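Peptidase, M20/M25/M40 family (Staphylococcus aureus, PDB 4EWT) probably hydrolyses amide bonds, perhaps those of N-acylated amino acids, as a manganese-binding amidohydrolase of the M20 peptidase family. Local coordinates at residues E35-I40 / G56-K61; K47-E52 / T118-K123; V62-G67 / V114-L119; A110-L115 / V130-Q135. All coordinates share one frame; numbering follows the deposited sequence.

Contact 1: E35-I40 / G56-K61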
loop_
_atom_site.group_PDB
_atom_site.type_symbol
_atom_site.label_atom_id
_atom_site.label_comp_id
_atom_site.label_asym_id
_atom_site.label_seq_id
_atom_site.Cartn_x
_atom_site.Cartn_y
_atom_site.Cartn_z
ATOM N N GLU A 35 37.350 -13.638 31.663
ATOM C CA GLU A 35 38.734 -13.149 31.758
ATOM C C GLU A 35 38.803 -11.644 32.016
ATOM O O GLU A 35 39.666 -11.177 32.763
ATOM C CB GLU A 35 39.533 -13.473 30.492
ATOM C CG GLU A 35 39.931 -14.930 30.321
ATOM C CD GLU A 35 41.201 -15.093 29.490
ATOM O OE1 GLU A 35 41.458 -14.253 28.599
ATOM O OE2 GLU A 35 41.947 -16.064 29.729
ATOM N N THR A 36 37.910 -10.889 31.385
ATOM C CA THR A 36 37.875 -9.434 31.564
ATOM C C THR A 36 37.512 -9.073 33.004
ATOM O O THR A 36 38.205 -8.270 33.630
ATOM C CB THR A 36 36.916 -8.751 30.563
ATOM O OG1 THR A 36 37.064 -9.355 29.272
ATOM C CG2 THR A 36 37.217 -7.253 30.451
ATOM N N ALA A 37 36.452 -9.688 33.532
ATOM C CA ALA A 37 36.038 -9.487 34.926
ATOM C C ALA A 37 37.137 -9.855 35.934
ATOM O O ALA A 37 37.313 -9.171 36.938
ATOM C CB ALA A 37 34.765 -10.256 35.230
ATOM N N LYS A 38 37.861 -10.941 35.663
ATOM C CA LYS A 38 38.981 -11.353 36.512
ATOM C C LYS A 38 40.151 -10.375 36.445
ATOM O O LYS A 38 40.780 -10.097 37.467
ATOM C CB LYS A 38 39.446 -12.769 36.170
ATOM C CG LYS A 38 38.745 -13.858 36.978
ATOM C CD LYS A 38 39.131 -15.276 36.521
ATOM C CE LYS A 38 40.598 -15.587 36.781
ATOM N NZ LYS A 38 40.888 -17.054 36.729
ATOM N N TYR A 39 40.433 -9.858 35.249
ATOM C CA TYR A 39 41.488 -8.862 35.052
ATOM C C TYR A 39 41.227 -7.546 35.807
ATOM O O TYR A 39 42.151 -6.933 36.339
ATOM C CB TYR A 39 41.672 -8.586 33.560
ATOM C CG TYR A 39 42.690 -7.507 33.250
ATOM C CD1 TYR A 39 44.035 -7.825 33.068
ATOM C CD2 TYR A 39 42.308 -6.172 33.136
ATOM C CE1 TYR A 39 44.971 -6.840 32.774
ATOM C CE2 TYR A 39 43.236 -5.184 32.847
ATOM C CZ TYR A 39 44.561 -5.524 32.665
ATOM O OH TYR A 39 45.477 -4.546 32.376
ATOM N N ILE A 40 39.965 -7.124 35.833
ATOM C CA ILE A 40 39.552 -5.898 36.510
ATOM C C ILE A 40 39.683 -6.044 38.030
ATOM O O ILE A 40 40.225 -5.155 38.691
ATOM C CB ILE A 40 38.101 -5.481 36.101
ATOM C CG1 ILE A 40 38.069 -5.020 34.639
ATOM C CG2 ILE A 40 37.558 -4.383 37.020
ATOM C CD1 ILE A 40 36.678 -5.046 34.003
ATOM N N GLY A 56 26.296 -8.378 39.720
ATOM C CA GLY A 56 25.590 -9.189 38.742
ATOM C C GLY A 56 26.456 -10.423 38.559
ATOM O O GLY A 56 27.500 -10.541 39.196
ATOM N N PRO A 57 26.033 -11.368 37.709
ATOM C CA PRO A 57 27.073 -12.288 37.261
ATOM C C PRO A 57 28.163 -11.489 36.533
ATOM O O PRO A 57 27.883 -10.826 35.524
ATOM C CB PRO A 57 26.320 -13.215 36.313
ATOM C CG PRO A 57 24.932 -13.245 36.883
ATOM C CD PRO A 57 24.683 -11.835 37.348
ATOM N N ARG A 58 29.377 -11.531 37.084
ATOM C CA ARG A 58 30.531 -10.742 36.617
ATOM C C ARG A 58 30.395 -9.236 36.884
ATOM O O ARG A 58 31.084 -8.416 36.272
ATOM C CB ARG A 58 30.850 -11.036 35.145
ATOM C CG ARG A 58 31.189 -12.494 34.886
ATOM C CD ARG A 58 31.140 -12.826 33.414
ATOM N NE ARG A 58 30.974 -14.260 33.197
ATOM C CZ ARG A 58 29.807 -14.860 32.973
ATOM N NH1 ARG A 58 28.683 -14.151 32.928
ATOM N NH2 ARG A 58 29.767 -16.174 32.789
ATOM N N GLY A 59 29.515 -8.883 37.817
ATOM C CA GLY A 59 29.357 -7.499 38.260
ATOM C C GLY A 59 30.392 -7.114 39.302
ATOM O O GLY A 59 30.567 -7.814 40.306
ATOM N N ILE A 60 31.080 -5.999 39.060
ATOM C CA ILE A 60 32.154 -5.535 39.943
ATOM C C ILE A 60 31.894 -4.111 40.427
ATOM O O ILE A 60 31.747 -3.186 39.629
ATOM C CB ILE A 60 33.545 -5.624 39.267
ATOM C CG1 ILE A 60 33.796 -7.039 38.739
ATOM C CG2 ILE A 60 34.661 -5.227 40.256
ATOM C CD1 ILE A 60 34.881 -7.123 37.688
ATOM N N LYS A 61 31.852 -3.959 41.746
ATOM C CA LYS A 61 31.552 -2.699 42.409
ATOM C C LYS A 61 32.740 -2.351 43.311
ATOM O O LYS A 61 32.922 -2.958 44.376
ATOM C CB LYS A 61 30.279 -2.884 43.239
ATOM C CG LYS A 61 29.681 -1.656 43.897
ATOM C CD LYS A 61 29.149 -2.058 45.266
ATOM C CE LYS A 61 27.722 -1.611 45.508
ATOM N NZ LYS A 61 27.605 -0.215 46.014
#
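Ile60, the first residue of strand 60-65, sends its CD1 methyl into the flank of helix 34-43, where it meets both Ala37 and Ile40. Ile60 CD1 lies 3.3 Å from the backbone O of Ala37, a close approach of a carbon to a helix carbonyl, and 4.0 Å from Ala37 CB. One helical turn on, Ile40 presents CG2 at 3.9 Å from the same Ile60 CD1, the two branched side chains crossing at a slant. The reach of Ile60 comes from its torsions: CG1 is anti to the carbonyl carbon (chi1 -54°) and the chain runs on nearly straight to CD1 (chi2 161°). A second, smaller touch joins Ala37 CB to Arg58 CB at 4.0 Å, so the alanine methyl is met by two residues of the 56-61 segment.

Arg58 occupies the third position of a type II turn from Gly56 to Gly59, closed by the bond from Gly59 N to Gly56 O at 3.0 Å, and its backbone has a positive phi of 69°. Its NE makes a salt bridge to Asp34, the first residue of helix 34-43. Phe79 packs on Ala37 and Ile40 as well. Across the two segments there is no hydrogen bond, so the helix meets the strand start through methyl packing, while the charge pairing of Arg58 ties the turn to the start of the helix.

Contact 2: K47-E52 / T118-K123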
loop_
_atom_site.group_PDB
_atom_site.type_symbol
_atom_site.label_atom_id
_atom_site.label_comp_id
_atom_site.label_asym_id
_atom_site.label_seq_id
_atom_site.Cartn_x
_atom_site.Cartn_y
_atom_site.Cartn_z
ATOM N N LYS A 47 45.698 -2.117 46.018
ATOM C CA LYS A 47 45.165 -0.755 46.041
ATOM C C LYS A 47 44.094 -0.594 47.112
ATOM O O LYS A 47 43.403 -1.552 47.454
ATOM C CB LYS A 47 44.694 -0.348 44.642
ATOM C CG LYS A 47 45.900 -0.227 43.721
ATOM C CD LYS A 47 45.586 -0.076 42.258
ATOM C CE LYS A 47 46.831 -0.508 41.495
ATOM N NZ LYS A 47 46.657 -0.523 40.037
ATOM N N ASP A 48 43.993 0.612 47.665
ATOM C CA ASP A 48 43.169 0.860 48.853
ATOM C C ASP A 48 41.717 1.147 48.492
ATOM O O ASP A 48 41.247 2.277 48.601
ATOM C CB ASP A 48 43.771 1.994 49.699
ATOM C CG ASP A 48 43.028 2.224 51.017
ATOM O OD1 ASP A 48 42.384 1.290 51.555
ATOM O OD2 ASP A 48 43.103 3.364 51.520
ATOM N N VAL A 49 41.020 0.105 48.048
ATOM C CA VAL A 49 39.593 0.171 47.724
ATOM C C VAL A 49 38.891 -1.092 48.231
ATOM O O VAL A 49 39.551 -2.091 48.513
ATOM C CB VAL A 49 39.358 0.307 46.192
ATOM C CG1 VAL A 49 39.988 1.591 45.648
ATOM C CG2 VAL A 49 39.881 -0.918 45.437
ATOM N N GLU A 50 37.576 -1.057 48.353
ATOM C CA GLU A 50 36.832 -2.280 48.565
ATOM C C GLU A 50 36.300 -2.824 47.266
ATOM O O GLU A 50 35.577 -2.176 46.590
ATOM C CB GLU A 50 35.694 -2.141 49.558
ATOM C CG GLU A 50 35.747 -1.011 50.545
ATOM C CD GLU A 50 34.382 -0.758 51.177
ATOM O OE1 GLU A 50 33.471 -1.582 50.997
ATOM O OE2 GLU A 50 34.209 0.274 51.832
ATOM N N VAL A 51 36.667 -4.021 46.904
ATOM C CA VAL A 51 36.070 -4.557 45.722
ATOM C C VAL A 51 35.117 -5.702 45.965
ATOM O O VAL A 51 35.443 -6.749 46.477
ATOM C CB VAL A 51 37.017 -4.833 44.586
ATOM C CG1 VAL A 51 38.397 -4.712 44.971
ATOM C CG2 VAL A 51 36.718 -6.087 43.948
ATOM N N GLU A 52 33.897 -5.443 45.572
ATOM C CA GLU A 52 32.836 -6.442 45.646
ATOM C C GLU A 52 32.691 -7.101 44.282
ATOM O O GLU A 52 32.511 -6.425 43.267
ATOM C CB GLU A 52 31.515 -5.829 46.115
ATOM C CG GLU A 52 31.559 -5.283 47.538
ATOM C CD GLU A 52 30.175 -5.019 48.109
ATOM O OE1 GLU A 52 29.706 -3.860 48.022
ATOM O OE2 GLU A 52 29.553 -5.971 48.638
ATOM N N THR A 118 43.853 6.458 40.933
ATOM C CA THR A 118 44.234 7.836 41.237
ATOM C C THR A 118 43.353 8.454 42.323
ATOM O O THR A 118 43.872 9.033 43.270
ATOM C CB THR A 118 44.222 8.711 39.977
ATOM O OG1 THR A 118 45.045 8.102 38.975
ATOM C CG2 THR A 118 44.757 10.098 40.282
ATOM N N LEU A 119 42.034 8.312 42.204
ATOM C CA LEU A 119 41.119 8.818 43.232
ATOM C C LEU A 119 41.367 8.149 44.583
ATOM O O LEU A 119 41.179 8.770 45.626
ATOM C CB LEU A 119 39.647 8.655 42.813
ATOM C CG LEU A 119 39.122 9.494 41.636
ATOM C CD1 LEU A 119 37.712 9.076 41.248
ATOM C CD2 LEU A 119 39.168 11.001 41.949
ATOM N N ALA A 120 41.808 6.889 44.554
ATOM C CA ALA A 120 42.121 6.131 45.769
ATOM C C ALA A 120 43.320 6.683 46.552
ATOM O O ALA A 120 43.418 6.474 47.768
ATOM C CB ALA A 120 42.343 4.659 45.443
ATOM N N GLU A 121 44.224 7.373 45.862
ATOM C CA GLU A 121 45.379 7.970 46.525
ATOM C C GLU A 121 45.110 9.420 46.934
ATOM O O GLU A 121 45.992 10.101 47.456
ATOM C CB GLU A 121 46.661 7.793 45.685
ATOM C CG GLU A 121 46.710 8.530 44.372
ATOM C CD GLU A 121 47.573 7.833 43.327
ATOM O OE1 GLU A 121 47.929 8.487 42.320
ATOM O OE2 GLU A 121 47.884 6.629 43.487
ATOM N N MET A 122 43.869 9.860 46.727
ATOM C CA MET A 122 43.459 11.228 47.032
ATOM C C MET A 122 42.272 11.300 47.991
ATOM O O MET A 122 41.483 12.247 47.936
ATOM C CB MET A 122 43.127 11.991 45.749
ATOM C CG MET A 122 44.298 12.153 44.785
ATOM S SD MET A 122 43.874 13.193 43.374
ATOM C CE MET A 122 43.893 14.815 44.135
ATOM N N LYS A 123 42.155 10.318 48.883
ATOM C CA LYS A 123 41.066 10.309 49.859
ATOM C C LYS A 123 41.084 11.551 50.751
ATOM O O LYS A 123 40.052 11.915 51.325
ATOM C CB LYS A 123 41.087 9.033 50.702
ATOM C CG LYS A 123 40.791 7.768 49.912
ATOM C CD LYS A 123 40.803 6.551 50.815
ATOM C CE LYS A 123 40.443 5.288 50.051
ATOM N NZ LYS A 123 40.326 4.130 50.984
#
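An inverse gamma turn centred on Asp48, in the lead-in to edge strand 50-52, meets Ala120 and Lys123 near the C-terminal end of helix 105-120. The gamma turn is closed by a weak bond from Val49 N to Lys47 O. Asp48 grips the ammonium group of Lys123 twice, once through its side chain and once through its backbone. Asp48 OD2 makes the salt bridge, 2.9 Å from Lys123 NZ, although as a hydrogen bond this is weak; Asp48 OD1 stands farther away, at 3.6 Å from the same NZ. The backbone O of Asp48 accepts from Lys123 NZ at 3.2 Å, and the nitrogen lies above the carbonyl plane, 42° out of it.

Lys123 gets there with a chain extended beyond CG, crossing the Asp48 side chain at a slant, and its CE passes 3.4 Å from Asp48 O. The carboxylate is brought to the ammonium group because CG of Asp48 is anti to the backbone N (chi1 -175°). Beside this polar grip lies a small apolar touch, Val49 CG1 against Ala120 CB at 3.9 Å. Lys123 NZ has a further, weak bond to the backbone O of Asp65, so three carbonyl or carboxylate oxygens gather round it at the surface.

Strand 50-52 pairs antiparallel with strand 60-65, whose Ile64 packs against both Val49 and Lys123, while Thr118 and Glu121 touch helix 2-11. The contact thus lies at the surface, between the outermost strand on this side of the sheet and the C-terminal part of helix 105-120.

Contact 3: V62-G67 / V114-L119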
loop_
_atom_site.group_PDB
_atom_site.type_symbol
_atom_site.label_atom_id
_atom_site.label_comp_id
_atom_site.label_asym_id
_atom_site.label_seq_id
_atom_site.Cartn_x
_atom_site.Cartn_y
_atom_site.Cartn_z
ATOM N N VAL A 62 33.562 -1.395 42.882
ATOM C CA VAL A 62 34.703 -0.985 43.709
ATOM C C VAL A 62 34.408 0.324 44.444
ATOM O O VAL A 62 34.092 1.347 43.827
ATOM C CB VAL A 62 36.085 -1.022 42.958
ATOM C CG1 VAL A 62 35.978 -1.784 41.653
ATOM C CG2 VAL A 62 36.665 0.363 42.728
ATOM N N THR A 63 34.462 0.253 45.772
ATOM C CA THR A 63 34.146 1.385 46.637
ATOM C C THR A 63 35.419 2.105 47.098
ATOM O O THR A 63 36.356 1.484 47.602
ATOM C CB THR A 63 33.286 0.948 47.852
ATOM O OG1 THR A 63 32.061 0.366 47.386
ATOM C CG2 THR A 63 32.938 2.132 48.743
ATOM N N ILE A 64 35.437 3.416 46.882
ATOM C CA ILE A 64 36.512 4.276 47.348
ATOM C C ILE A 64 35.916 5.182 48.424
ATOM O O ILE A 64 35.327 6.227 48.115
ATOM C CB ILE A 64 37.101 5.142 46.206
ATOM C CG1 ILE A 64 37.370 4.304 44.948
ATOM C CG2 ILE A 64 38.369 5.858 46.677
ATOM C CD1 ILE A 64 37.662 5.134 43.706
ATOM N N ASP A 65 36.049 4.765 49.680
ATOM C CA ASP A 65 35.520 5.532 50.805
ATOM C C ASP A 65 36.606 6.463 51.320
ATOM O O ASP A 65 37.703 6.019 51.666
ATOM C CB ASP A 65 35.031 4.594 51.917
ATOM C CG ASP A 65 34.211 5.314 53.000
ATOM O OD1 ASP A 65 34.232 6.566 53.072
ATOM O OD2 ASP A 65 33.541 4.617 53.795
ATOM N N SER A 66 36.300 7.757 51.369
ATOM C CA SER A 66 37.252 8.757 51.847
ATOM C C SER A 66 37.519 8.617 53.351
ATOM O O SER A 66 38.507 9.140 53.862
ATOM C CB SER A 66 36.737 10.163 51.547
ATOM O OG SER A 66 35.684 10.500 52.429
ATOM N N GLY A 67 36.623 7.913 54.042
ATOM C CA GLY A 67 36.691 7.751 55.491
ATOM C C GLY A 67 35.811 8.763 56.202
ATOM O O GLY A 67 35.589 8.665 57.410
ATOM N N VAL A 114 42.490 3.422 35.797
ATOM C CA VAL A 114 43.558 4.354 36.162
ATOM C C VAL A 114 43.027 5.564 36.952
ATOM O O VAL A 114 43.696 6.065 37.859
ATOM C CB VAL A 114 44.387 4.785 34.916
ATOM C CG1 VAL A 114 45.462 5.802 35.290
ATOM C CG2 VAL A 114 45.022 3.567 34.259
ATOM N N LEU A 115 41.823 6.020 36.626
ATOM C CA LEU A 115 41.201 7.081 37.402
ATOM C C LEU A 115 40.875 6.611 38.819
ATOM O O LEU A 115 41.059 7.358 39.777
ATOM C CB LEU A 115 39.940 7.592 36.717
ATOM C CG LEU A 115 39.080 8.582 37.521
ATOM C CD1 LEU A 115 39.834 9.863 37.836
ATOM C CD2 LEU A 115 37.802 8.894 36.761
ATOM N N ALA A 116 40.380 5.380 38.941
ATOM C CA ALA A 116 39.988 4.839 40.239
ATOM C C ALA A 116 41.193 4.699 41.170
ATOM O O ALA A 116 41.129 5.090 42.339
ATOM C CB ALA A 116 39.275 3.510 40.070
ATOM N N GLU A 117 42.284 4.154 40.632
ATOM C CA GLU A 117 43.576 4.089 41.319
ATOM C C GLU A 117 43.988 5.469 41.816
ATOM O O GLU A 117 44.400 5.632 42.976
ATOM C CB GLU A 117 44.642 3.528 40.369
ATOM C CG GLU A 117 46.084 3.635 40.893
ATOM C CD GLU A 117 47.113 3.179 39.869
ATOM O OE1 GLU A 117 48.097 3.911 39.638
ATOM O OE2 GLU A 117 46.940 2.093 39.289
ATOM N N THR A 118 43.853 6.458 40.933
ATOM C CA THR A 118 44.234 7.836 41.237
ATOM C C THR A 118 43.353 8.454 42.323
ATOM O O THR A 118 43.872 9.033 43.270
ATOM C CB THR A 118 44.222 8.711 39.977
ATOM O OG1 THR A 118 45.045 8.102 38.975
ATOM C CG2 THR A 118 44.757 10.098 40.282
ATOM N N LEU A 119 42.034 8.312 42.204
ATOM C CA LEU A 119 41.119 8.818 43.232
ATOM C C LEU A 119 41.367 8.149 44.583
ATOM O O LEU A 119 41.179 8.770 45.626
ATOM C CB LEU A 119 39.647 8.655 42.813
ATOM C CG LEU A 119 39.122 9.494 41.636
ATOM C CD1 LEU A 119 37.712 9.076 41.248
ATOM C CD2 LEU A 119 39.168 11.001 41.949
#
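Strand 60-65 passes helix 105-120 with Ile64 and Leu119 closest across the pair, their CA atoms 7.7 Å apart. Ile64 makes the contact through its outermost methyl. Ile64 CD1 lies 4.1 Å from Leu119 CB and 4.3 Å from Ala116 CB, and it also comes within 3.7 Å of the backbone O of Ala116, so it sits against the Ala116 backbone and beside Leu119 CB. With CG1 turned beside the backbone N (chi1 -47°), the extended chain carries CD1 out to the helix. The Ile64 and Leu119 side chains cross at about a right angle.

Each segment is also braced internally. On the helix, Val114 O accepts from both Thr118 OG1, at 2.7 Å, and Thr118 N, at 3.1 Å, the two donors arriving from opposite faces of the carbonyl plane; the same hydroxyl is hydrogen-bonded to Lys12. Farther along the chain from Ile64, Asp65 OD1 takes the backbone N of Gly67 at 2.9 Å in a nearly straight bond (164°), with the donor well above the carboxylate plane. The bond closes an Asx turn.

Buried aliphatic packing of this kind, an isoleucine from the sheet against an alanine and a leucine of the helix, is characteristic of a layered alpha/beta domain, in which helix 105-120 covers one face of the mixed sheet.

Contact 4: A110-L115 / V130-Q135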
loop_
_atom_site.group_PDB
_atom_site.type_symbol
_atom_site.label_atom_id
_atom_site.label_comp_id
_atom_site.label_asym_id
_atom_site.label_seq_id
_atom_site.Cartn_x
_atom_site.Cartn_y
_atom_site.Cartn_z
ATOM N N ALA A 110 39.775 1.024 30.593
ATOM C CA ALA A 110 41.153 1.484 30.752
ATOM C C ALA A 110 41.257 2.774 31.563
ATOM O O ALA A 110 41.993 2.831 32.570
ATOM C CB ALA A 110 41.833 1.642 29.384
ATOM N N TYR A 111 40.527 3.803 31.138
ATOM C CA TYR A 111 40.631 5.105 31.790
ATOM C C TYR A 111 40.056 5.043 33.210
ATOM O O TYR A 111 40.594 5.673 34.115
ATOM C CB TYR A 111 39.971 6.222 30.966
ATOM C CG TYR A 111 38.530 6.500 31.343
ATOM C CD1 TYR A 111 38.213 7.285 32.459
ATOM C CD2 TYR A 111 37.484 5.978 30.592
ATOM C CE1 TYR A 111 36.886 7.525 32.821
ATOM C CE2 TYR A 111 36.153 6.224 30.941
ATOM C CZ TYR A 111 35.867 7.000 32.056
ATOM O OH TYR A 111 34.554 7.240 32.408
ATOM N N MET A 112 38.969 4.285 33.383
ATOM C CA MET A 112 38.317 4.142 34.681
ATOM C C MET A 112 39.205 3.431 35.703
ATOM O O MET A 112 39.238 3.813 36.874
ATOM C CB MET A 112 36.982 3.403 34.541
ATOM C CG MET A 112 36.188 3.343 35.845
ATOM S SD MET A 112 35.681 4.985 36.438
ATOM C CE MET A 112 34.277 5.276 35.332
ATOM N N LEU A 113 39.917 2.391 35.269
ATOM C CA LEU A 113 40.827 1.691 36.178
ATOM C C LEU A 113 41.911 2.634 36.695
ATOM O O LEU A 113 42.192 2.663 37.896
ATOM C CB LEU A 113 41.458 0.454 35.515
ATOM C CG LEU A 113 40.593 -0.772 35.204
ATOM C CD1 LEU A 113 41.404 -1.734 34.366
ATOM C CD2 LEU A 113 40.061 -1.475 36.459
ATOM N N VAL A 114 42.490 3.422 35.797
ATOM C CA VAL A 114 43.558 4.354 36.162
ATOM C C VAL A 114 43.027 5.564 36.952
ATOM O O VAL A 114 43.696 6.065 37.859
ATOM C CB VAL A 114 44.387 4.785 34.916
ATOM C CG1 VAL A 114 45.462 5.802 35.290
ATOM C CG2 VAL A 114 45.022 3.567 34.259
ATOM N N LEU A 115 41.823 6.020 36.626
ATOM C CA LEU A 115 41.201 7.081 37.402
ATOM C C LEU A 115 40.875 6.611 38.819
ATOM O O LEU A 115 41.059 7.358 39.777
ATOM C CB LEU A 115 39.940 7.592 36.717
ATOM C CG LEU A 115 39.080 8.582 37.521
ATOM C CD1 LEU A 115 39.834 9.863 37.836
ATOM C CD2 LEU A 115 37.802 8.894 36.761
ATOM N N VAL A 130 33.152 7.265 46.342
ATOM C CA VAL A 130 33.009 6.995 44.927
ATOM C C VAL A 130 32.656 5.521 44.805
ATOM O O VAL A 130 33.284 4.667 45.437
ATOM C CB VAL A 130 34.312 7.247 44.145
ATOM C CG1 VAL A 130 34.083 7.045 42.652
ATOM C CG2 VAL A 130 34.840 8.640 44.403
ATOM N N VAL A 131 31.636 5.233 44.009
ATOM C CA VAL A 131 31.313 3.870 43.635
ATOM C C VAL A 131 31.658 3.717 42.155
ATOM O O VAL A 131 30.970 4.244 41.292
ATOM C CB VAL A 131 29.812 3.531 43.894
ATOM C CG1 VAL A 131 29.460 2.156 43.352
ATOM C CG2 VAL A 131 29.506 3.594 45.387
ATOM N N VAL A 132 32.734 3.001 41.870
ATOM C CA VAL A 132 33.089 2.699 40.503
ATOM C C VAL A 132 32.344 1.438 40.090
ATOM O O VAL A 132 32.421 0.416 40.777
ATOM C CB VAL A 132 34.602 2.507 40.349
ATOM C CG1 VAL A 132 34.949 2.200 38.907
ATOM C CG2 VAL A 132 35.328 3.750 40.831
ATOM N N ILE A 133 31.611 1.531 38.981
ATOM C CA ILE A 133 30.838 0.422 38.450
ATOM C C ILE A 133 31.497 -0.096 37.174
ATOM O O ILE A 133 31.515 0.592 36.153
ATOM C CB ILE A 133 29.367 0.852 38.150
ATOM C CG1 ILE A 133 28.657 1.293 39.434
ATOM C CG2 ILE A 133 28.582 -0.277 37.469
ATOM C CD1 ILE A 133 27.312 1.982 39.195
ATOM N N HIS A 134 32.051 -1.303 37.243
ATOM C CA HIS A 134 32.550 -1.986 36.058
ATOM C C HIS A 134 31.479 -2.975 35.600
ATOM O O HIS A 134 31.247 -3.997 36.253
ATOM C CB HIS A 134 33.885 -2.692 36.349
ATOM C CG HIS A 134 35.050 -1.758 36.477
ATOM N ND1 HIS A 134 35.638 -1.463 37.688
ATOM C CD2 HIS A 134 35.741 -1.062 35.543
ATOM C CE1 HIS A 134 36.647 -0.630 37.494
ATOM N NE2 HIS A 134 36.725 -0.364 36.202
ATOM N N GLN A 135 30.821 -2.650 34.487
ATOM C CA GLN A 135 29.611 -3.349 34.051
ATOM C C GLN A 135 29.838 -4.273 32.855
ATOM O O GLN A 135 30.386 -3.850 31.840
ATOM C CB GLN A 135 28.511 -2.333 33.716
ATOM C CG GLN A 135 27.126 -2.935 33.485
ATOM C CD GLN A 135 26.251 -2.053 32.624
ATOM O OE1 GLN A 135 25.884 -0.940 33.013
ATOM N NE2 GLN A 135 25.914 -2.541 31.438
#
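Two kinds of contact join helix 105-120 to strand 129-135: aliphatic packing of Met112 on Val132, and the approach of Met112 and Leu113 to the His134 ring. The short segments run nearly antiparallel, at 152° with their axes 10.0 Å apart.

In the aliphatic part, Met112 CG presses on Val132 CG1 at 3.5 Å, tighter than usual for two carbons, and Met112 SD follows at 3.8 Å from the same methyl. The two side chains slide past each other in opposite directions. CG of Met112 leaves anti to the backbone N (chi1 -174°), and bends at the next two bonds curl the thioether back beside the valine. Ile75 and Ala77 of neighbouring strand 72-78 touch Met112 as well.

In the aromatic part, the ring of His134 reaches from the strand toward the helix and is met obliquely by Leu113 CD2 and Met112 CG. As side chains, Leu113 and His134 cross at about a right angle, Met112 and His134 at a slant. Leu113 also touches Ile19 of helix 13-25 and Tyr44.

All four residues are buried, and no hydrogen bond passes between the segments. Close packing therefore seats the helix on the sheet, with a polar imidazole ring lying among aliphatic groups.

How the contacts relate
Helix 105-120 is common to contacts 2, 3 and 4, and strand 60-65 to contacts 1 and 3. Contacts 2 and 3 nearly coincide, their centres 3 Å apart, and Lys47 NZ joins Glu117 OE2 between them in a 2.7 Å salt bridge. The centre of contact 4 lies about 8 Å from that of contact 3, where Ile64 N bonds to Val130 O at 2.9 Å, and about 12 Å from that of contact 1, where Ile40 CG2 meets Leu113 CD2 at 3.9 Å. The helix begins at His105, a manganese ligand with Cys103, and strand 129-135 leads toward Glu139, another ligand. Contacts 1 and 4 approach the site, the side chains of Ile40 and Met112 being about 14 and 13 Å from a manganese.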